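Local atomic coordinates of 2-oxoglutarate-dependent dioxygenase DAO (Oryza sativa subsp. indica, PDB entry 6KUN), a protein that probably oxidises the auxin indole-3-acetic acid irreversibly to inactive 2-oxoindole-3-acetic acid, using iron(II) and 2-oxoglutarate. Residues 248-260 with 268-280. Residues are numbered along the deposited sequence; the frame is centred on the assembly and turned at random.
Sequences FLLAPKDDTVSAP and HPRRYREFKYDDY
Val-257 lies against one face of the Phe-275 ring, its CB 3.8 Å from the ring centroid and 16° off the normal, a CH-pi contact. A beta-branched residue suits this place because its methyls straddle the far rim while CB sits over the face: CG1 comes to CZ and CG2 to CE2. Chi1 of 63°, with CG between the backbone N and the carbonyl carbon, brings the ring under the valine. The two form an antiparallel hydrogen-bonded pair, Val-257 N giving a nearly straight bond to Phe-275 O (2.7 Å) and Phe-275 N a longer one to Val-257 O. A water donates to Val-257 O and Arg-273 O; beyond it Ser-258 OG donates to Glu-274 OE2 (3.0 Å).

At the other end Asp-255 grips the first turn of helix 277-287: its O takes Tyr-277 N (2.8 Å), while OD2, on its syn side, takes Asp-278 N (2.9 Å). A carboxylate suits this amino-terminal helix end, which would probably stabilise its charge. Tyr-277 packs its CB on Ala-251 CB (3.6 Å), small enough for this approach; farther along, CE2 meets Leu-250 CB and OH meets Leu-250 CD2. The Tyr-277 OH is hydrogen-bonded to Ser-176 of the indole-3-acetic acid pocket. The type I turn from Pro-252 to Asp-255 and the Asx turn, in which Asp-254 OD1 accepts from Thr-256 N, bring the chain round into a two-stranded antiparallel ribbon joining jelly-roll strand 242-249 to the C-terminal helix beside the auxin site.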
loop_
_atom_site.group_PDB
_atom_site.type_symbol
_atom_site.label_atom_id
_atom_site.label_comp_id
_atom_site.label_asym_id
_atom_site.label_seq_id
_atom_site.Cartn_x
_atom_site.Cartn_y
_atom_site.Cartn_z
ATOM N N PHE B 248 -5.230 -1.355 21.420
ATOM C CA PHE B 248 -5.993 -0.624 22.443
ATOM C C PHE B 248 -5.210 -0.643 23.747
ATOM O O PHE B 248 -4.990 -1.702 24.325
ATOM C CB PHE B 248 -7.375 -1.207 22.654
ATOM C CG PHE B 248 -8.191 -1.314 21.399
ATOM C CD1 PHE B 248 -8.045 -2.392 20.546
ATOM C CD2 PHE B 248 -9.126 -0.343 21.084
ATOM C CE1 PHE B 248 -8.818 -2.504 19.414
ATOM C CE2 PHE B 248 -9.910 -0.467 19.936
ATOM C CZ PHE B 248 -9.737 -1.550 19.099
ATOM N N LEU B 249 -4.750 0.529 24.165
ATOM C CA LEU B 249 -4.197 0.724 25.494
ATOM C C LEU B 249 -5.358 0.983 26.445
ATOM O O LEU B 249 -6.083 1.980 26.286
ATOM C CB LEU B 249 -3.250 1.905 25.517
ATOM C CG LEU B 249 -1.961 1.898 26.303
ATOM C CD1 LEU B 249 -1.544 3.373 26.508
ATOM C CD2 LEU B 249 -1.916 1.188 27.551
ATOM N N LEU B 250 -5.528 0.099 27.430
ATOM C CA LEU B 250 -6.773 0.039 28.190
ATOM C C LEU B 250 -6.751 0.867 29.472
ATOM O O LEU B 250 -7.471 1.860 29.572
ATOM C CB LEU B 250 -7.132 -1.417 28.491
ATOM C CG LEU B 250 -7.257 -2.354 27.293
ATOM C CD1 LEU B 250 -7.372 -3.829 27.686
ATOM C CD2 LEU B 250 -8.444 -1.954 26.444
ATOM N N ALA B 251 -5.998 0.436 30.477
ATOM C CA ALA B 251 -6.028 1.082 31.790
ATOM C C ALA B 251 -4.857 0.591 32.618
ATOM O O ALA B 251 -4.139 -0.298 32.166
ATOM C CB ALA B 251 -7.343 0.806 32.516
ATOM N N PRO B 252 -4.620 1.124 33.815
ATOM C CA PRO B 252 -3.448 0.673 34.573
ATOM C C PRO B 252 -3.585 -0.785 34.950
ATOM O O PRO B 252 -4.660 -1.382 34.871
ATOM C CB PRO B 252 -3.432 1.597 35.799
ATOM C CG PRO B 252 -4.189 2.828 35.359
ATOM C CD PRO B 252 -5.255 2.321 34.440
ATOM N N LYS B 253 -2.441 -1.384 35.305
ATOM C CA LYS B 253 -2.403 -2.801 35.673
ATOM C C LYS B 253 -3.273 -3.110 36.891
ATOM O O LYS B 253 -3.899 -4.177 36.959
ATOM C CB LYS B 253 -0.938 -3.202 35.955
ATOM C CG LYS B 253 -0.734 -4.664 36.324
ATOM C CD LYS B 253 -1.152 -5.556 35.178
ATOM C CE LYS B 253 -0.700 -6.989 35.380
ATOM N NZ LYS B 253 -1.118 -7.842 34.229
ATOM N N ASP B 254 -3.307 -2.214 37.881
ATOM C CA ASP B 254 -4.205 -2.402 39.030
ATOM C C ASP B 254 -5.656 -2.060 38.689
ATOM O O ASP B 254 -6.512 -2.084 39.563
ATOM C CB ASP B 254 -3.712 -1.589 40.247
ATOM C CG ASP B 254 -3.814 -0.055 40.071
ATOM O OD1 ASP B 254 -4.470 0.443 39.129
ATOM O OD2 ASP B 254 -3.234 0.668 40.921
ATOM N N ASP B 255 -5.946 -1.765 37.429
ATOM C CA ASP B 255 -7.281 -1.520 36.901
ATOM C C ASP B 255 -7.950 -0.250 37.426
ATOM O O ASP B 255 -9.121 0.009 37.093
ATOM C CB ASP B 255 -8.221 -2.687 37.147
ATOM C CG ASP B 255 -9.298 -2.816 36.075
ATOM O OD1 ASP B 255 -8.959 -2.754 34.876
ATOM O OD2 ASP B 255 -10.482 -2.994 36.421
ATOM N N THR B 256 -7.255 0.594 38.169
ATOM C CA THR B 256 -7.914 1.774 38.706
ATOM C C THR B 256 -7.718 2.997 37.818
ATOM O O THR B 256 -6.586 3.355 37.500
ATOM C CB THR B 256 -7.397 2.111 40.113
ATOM O OG1 THR B 256 -7.835 1.112 41.015
ATOM C CG2 THR B 256 -7.910 3.460 40.575
ATOM N N VAL B 257 -8.825 3.678 37.513
ATOM C CA VAL B 257 -8.807 4.908 36.730
ATOM C C VAL B 257 -8.947 6.081 37.685
ATOM O O VAL B 257 -10.022 6.306 38.262
ATOM C CB VAL B 257 -9.918 4.911 35.670
ATOM C CG1 VAL B 257 -9.832 6.189 34.847
ATOM C CG2 VAL B 257 -9.824 3.667 34.783
ATOM N N SER B 258 -7.870 6.867 37.837
ATOM C CA SER B 258 -7.916 8.070 38.658
ATOM C C SER B 258 -6.984 9.139 38.107
ATOM O O SER B 258 -5.803 8.891 37.882
ATOM C CB SER B 258 -7.519 7.755 40.114
ATOM O OG SER B 258 -7.692 8.930 40.905
ATOM N N ALA B 259 -7.530 10.320 37.867
ATOM C CA ALA B 259 -6.749 11.398 37.307
ATOM C C ALA B 259 -5.573 11.727 38.214
ATOM O O ALA B 259 -5.691 11.613 39.441
ATOM C CB ALA B 259 -7.618 12.638 37.102
ATOM N N PRO B 260 -4.421 12.083 37.659
ATOM C CA PRO B 260 -3.318 12.583 38.496
ATOM C C PRO B 260 -3.624 13.951 39.096
ATOM O O PRO B 260 -4.308 14.786 38.494
ATOM C CB PRO B 260 -2.139 12.644 37.511
ATOM C CG PRO B 260 -2.543 11.698 36.345
ATOM C CD PRO B 260 -4.017 11.821 36.253
ATOM N N HIS B 268 -10.246 23.755 36.866
ATOM C CA HIS B 268 -10.668 22.436 36.392
ATOM C C HIS B 268 -10.685 21.506 37.603
ATOM O O HIS B 268 -9.693 20.826 37.890
ATOM C CB HIS B 268 -9.743 21.911 35.297
ATOM C CG HIS B 268 -9.616 22.824 34.115
ATOM N ND1 HIS B 268 -8.756 23.901 34.097
ATOM C CD2 HIS B 268 -10.239 22.820 32.913
ATOM C CE1 HIS B 268 -8.856 24.521 32.935
ATOM N NE2 HIS B 268 -9.748 23.886 32.199
ATOM N N PRO B 269 -11.781 21.479 38.360
ATOM C CA PRO B 269 -11.855 20.589 39.532
ATOM C C PRO B 269 -12.129 19.143 39.118
ATOM O O PRO B 269 -12.614 18.864 38.024
ATOM C CB PRO B 269 -13.028 21.149 40.338
ATOM C CG PRO B 269 -13.911 21.786 39.302
ATOM C CD PRO B 269 -13.012 22.276 38.177
ATOM N N ARG B 270 -11.821 18.241 40.031
ATOM C CA ARG B 270 -11.895 16.803 39.781
ATOM C C ARG B 270 -13.258 16.359 39.260
ATOM O O ARG B 270 -14.280 16.486 39.936
ATOM C CB ARG B 270 -11.568 16.102 41.083
ATOM C CG ARG B 270 -11.636 14.574 40.988
ATOM C CD ARG B 270 -10.456 13.944 41.698
ATOM N NE ARG B 270 -10.517 12.486 41.667
ATOM C CZ ARG B 270 -10.569 11.752 40.556
ATOM N NH1 ARG B 270 -10.582 12.329 39.365
ATOM N NH2 ARG B 270 -10.621 10.433 40.641
ATOM N N ARG B 271 -13.258 15.808 38.047
ATOM C CA ARG B 271 -14.483 15.564 37.292
ATOM C C ARG B 271 -15.135 14.224 37.611
ATOM O O ARG B 271 -16.362 14.135 37.655
ATOM C CB ARG B 271 -14.206 15.624 35.778
ATOM C CG ARG B 271 -13.820 17.011 35.261
ATOM C CD ARG B 271 -15.029 17.820 34.816
ATOM N NE ARG B 271 -15.155 17.878 33.360
ATOM C CZ ARG B 271 -14.312 18.530 32.560
ATOM N NH1 ARG B 271 -13.258 19.163 33.070
ATOM N NH2 ARG B 271 -14.510 18.534 31.249
ATOM N N TYR B 272 -14.349 13.180 37.847
ATOM C CA TYR B 272 -14.877 11.833 37.946
ATOM C C TYR B 272 -14.385 11.189 39.219
ATOM O O TYR B 272 -13.242 11.424 39.640
ATOM C CB TYR B 272 -14.466 10.998 36.738
ATOM C CG TYR B 272 -14.877 11.596 35.404
ATOM C CD1 TYR B 272 -16.167 11.461 34.930
ATOM C CD2 TYR B 272 -13.968 12.267 34.620
ATOM C CE1 TYR B 272 -16.534 11.977 33.704
ATOM C CE2 TYR B 272 -14.324 12.818 33.409
ATOM C CZ TYR B 272 -15.614 12.638 32.953
ATOM O OH TYR B 272 -15.990 13.186 31.734
ATOM N N ARG B 273 -15.252 10.386 39.831
ATOM C CA ARG B 273 -14.782 9.557 40.934
ATOM C C ARG B 273 -13.819 8.512 40.385
ATOM O O ARG B 273 -13.860 8.162 39.194
ATOM C CB ARG B 273 -15.966 8.892 41.656
ATOM C CG ARG B 273 -16.475 7.630 41.035
ATOM C CD ARG B 273 -17.859 7.258 41.589
ATOM N NE ARG B 273 -18.858 8.276 41.281
ATOM C CZ ARG B 273 -20.146 8.030 41.064
ATOM N NH1 ARG B 273 -20.605 6.788 41.109
ATOM N NH2 ARG B 273 -20.967 9.024 40.781
ATOM N N GLU B 274 -12.948 8.012 41.263
ATOM C CA GLU B 274 -12.107 6.871 40.913
ATOM C C GLU B 274 -13.000 5.665 40.621
ATOM O O GLU B 274 -14.042 5.485 41.266
ATOM C CB GLU B 274 -11.129 6.534 42.036
ATOM C CG GLU B 274 -10.146 7.650 42.372
ATOM C CD GLU B 274 -9.134 7.254 43.434
ATOM O OE1 GLU B 274 -9.261 6.162 44.027
ATOM O OE2 GLU B 274 -8.216 8.053 43.686
ATOM N N PHE B 275 -12.605 4.863 39.619
ATOM C CA PHE B 275 -13.344 3.674 39.255
ATOM C C PHE B 275 -12.402 2.613 38.698
ATOM O O PHE B 275 -11.276 2.889 38.247
ATOM C CB PHE B 275 -14.504 3.992 38.292
ATOM C CG PHE B 275 -14.074 4.568 36.951
ATOM C CD1 PHE B 275 -13.905 5.942 36.796
ATOM C CD2 PHE B 275 -13.878 3.748 35.866
ATOM C CE1 PHE B 275 -13.516 6.462 35.574
ATOM C CE2 PHE B 275 -13.503 4.249 34.640
ATOM C CZ PHE B 275 -13.311 5.599 34.503
ATOM N N LYS B 276 -12.891 1.359 38.755
ATOM C CA LYS B 276 -12.216 0.231 38.140
ATOM C C LYS B 276 -12.641 0.126 36.680
ATOM O O LYS B 276 -13.843 0.095 36.372
ATOM C CB LYS B 276 -12.582 -1.070 38.866
ATOM C CG LYS B 276 -12.073 -1.135 40.318
ATOM C CD LYS B 276 -10.543 -1.246 40.388
ATOM C CE LYS B 276 -10.077 -1.789 41.741
ATOM N NZ LYS B 276 -10.793 -3.048 42.140
ATOM N N TYR B 277 -11.651 0.017 35.792
ATOM C CA TYR B 277 -11.932 -0.055 34.366
ATOM C C TYR B 277 -12.891 -1.197 34.032
ATOM O O TYR B 277 -13.870 -1.014 33.280
ATOM C CB TYR B 277 -10.618 -0.220 33.608
ATOM C CG TYR B 277 -10.828 -0.444 32.140
ATOM C CD1 TYR B 277 -11.448 0.526 31.376
ATOM C CD2 TYR B 277 -10.402 -1.616 31.508
ATOM C CE1 TYR B 277 -11.659 0.341 30.037
ATOM C CE2 TYR B 277 -10.590 -1.794 30.166
ATOM C CZ TYR B 277 -11.226 -0.825 29.423
ATOM O OH TYR B 277 -11.429 -0.994 28.064
ATOM N N ASP B 278 -12.637 -2.360 34.623
ATOM C CA ASP B 278 -13.522 -3.506 34.471
ATOM C C ASP B 278 -14.966 -3.118 34.772
ATOM O O ASP B 278 -15.869 -3.408 33.987
ATOM C CB ASP B 278 -13.081 -4.649 35.388
ATOM C CG ASP B 278 -13.770 -5.959 35.058
ATOM O OD1 ASP B 278 -13.516 -6.507 33.964
ATOM O OD2 ASP B 278 -14.565 -6.441 35.891
ATOM N N ASP B 279 -15.182 -2.459 35.908
ATOM C CA ASP B 279 -16.521 -2.020 36.279
ATOM C C ASP B 279 -17.096 -1.045 35.254
ATOM O O ASP B 279 -18.301 -1.029 35.000
ATOM C CB ASP B 279 -16.505 -1.375 37.665
ATOM C CG ASP B 279 -16.251 -2.387 38.790
ATOM O OD1 ASP B 279 -16.344 -3.607 38.537
ATOM O OD2 ASP B 279 -15.914 -1.940 39.913
ATOM N N TYR B 280 -16.261 -0.176 34.689
ATOM C CA TYR B 280 -16.781 0.751 33.693
ATOM C C TYR B 280 -17.215 0.008 32.435
ATOM O O TYR B 280 -18.254 0.335 31.852
ATOM C CB TYR B 280 -15.739 1.839 33.365
ATOM C CG TYR B 280 -16.269 2.802 32.351
ATOM C CD1 TYR B 280 -17.395 3.582 32.612
ATOM C CD2 TYR B 280 -15.693 2.878 31.097
ATOM C CE1 TYR B 280 -17.906 4.426 31.645
ATOM C CE2 TYR B 280 -16.193 3.711 30.142
ATOM C CZ TYR B 280 -17.287 4.478 30.418
ATOM O OH TYR B 280 -17.755 5.292 29.431
HETATM O O HOH W 1 -11.693 8.486 37.573
#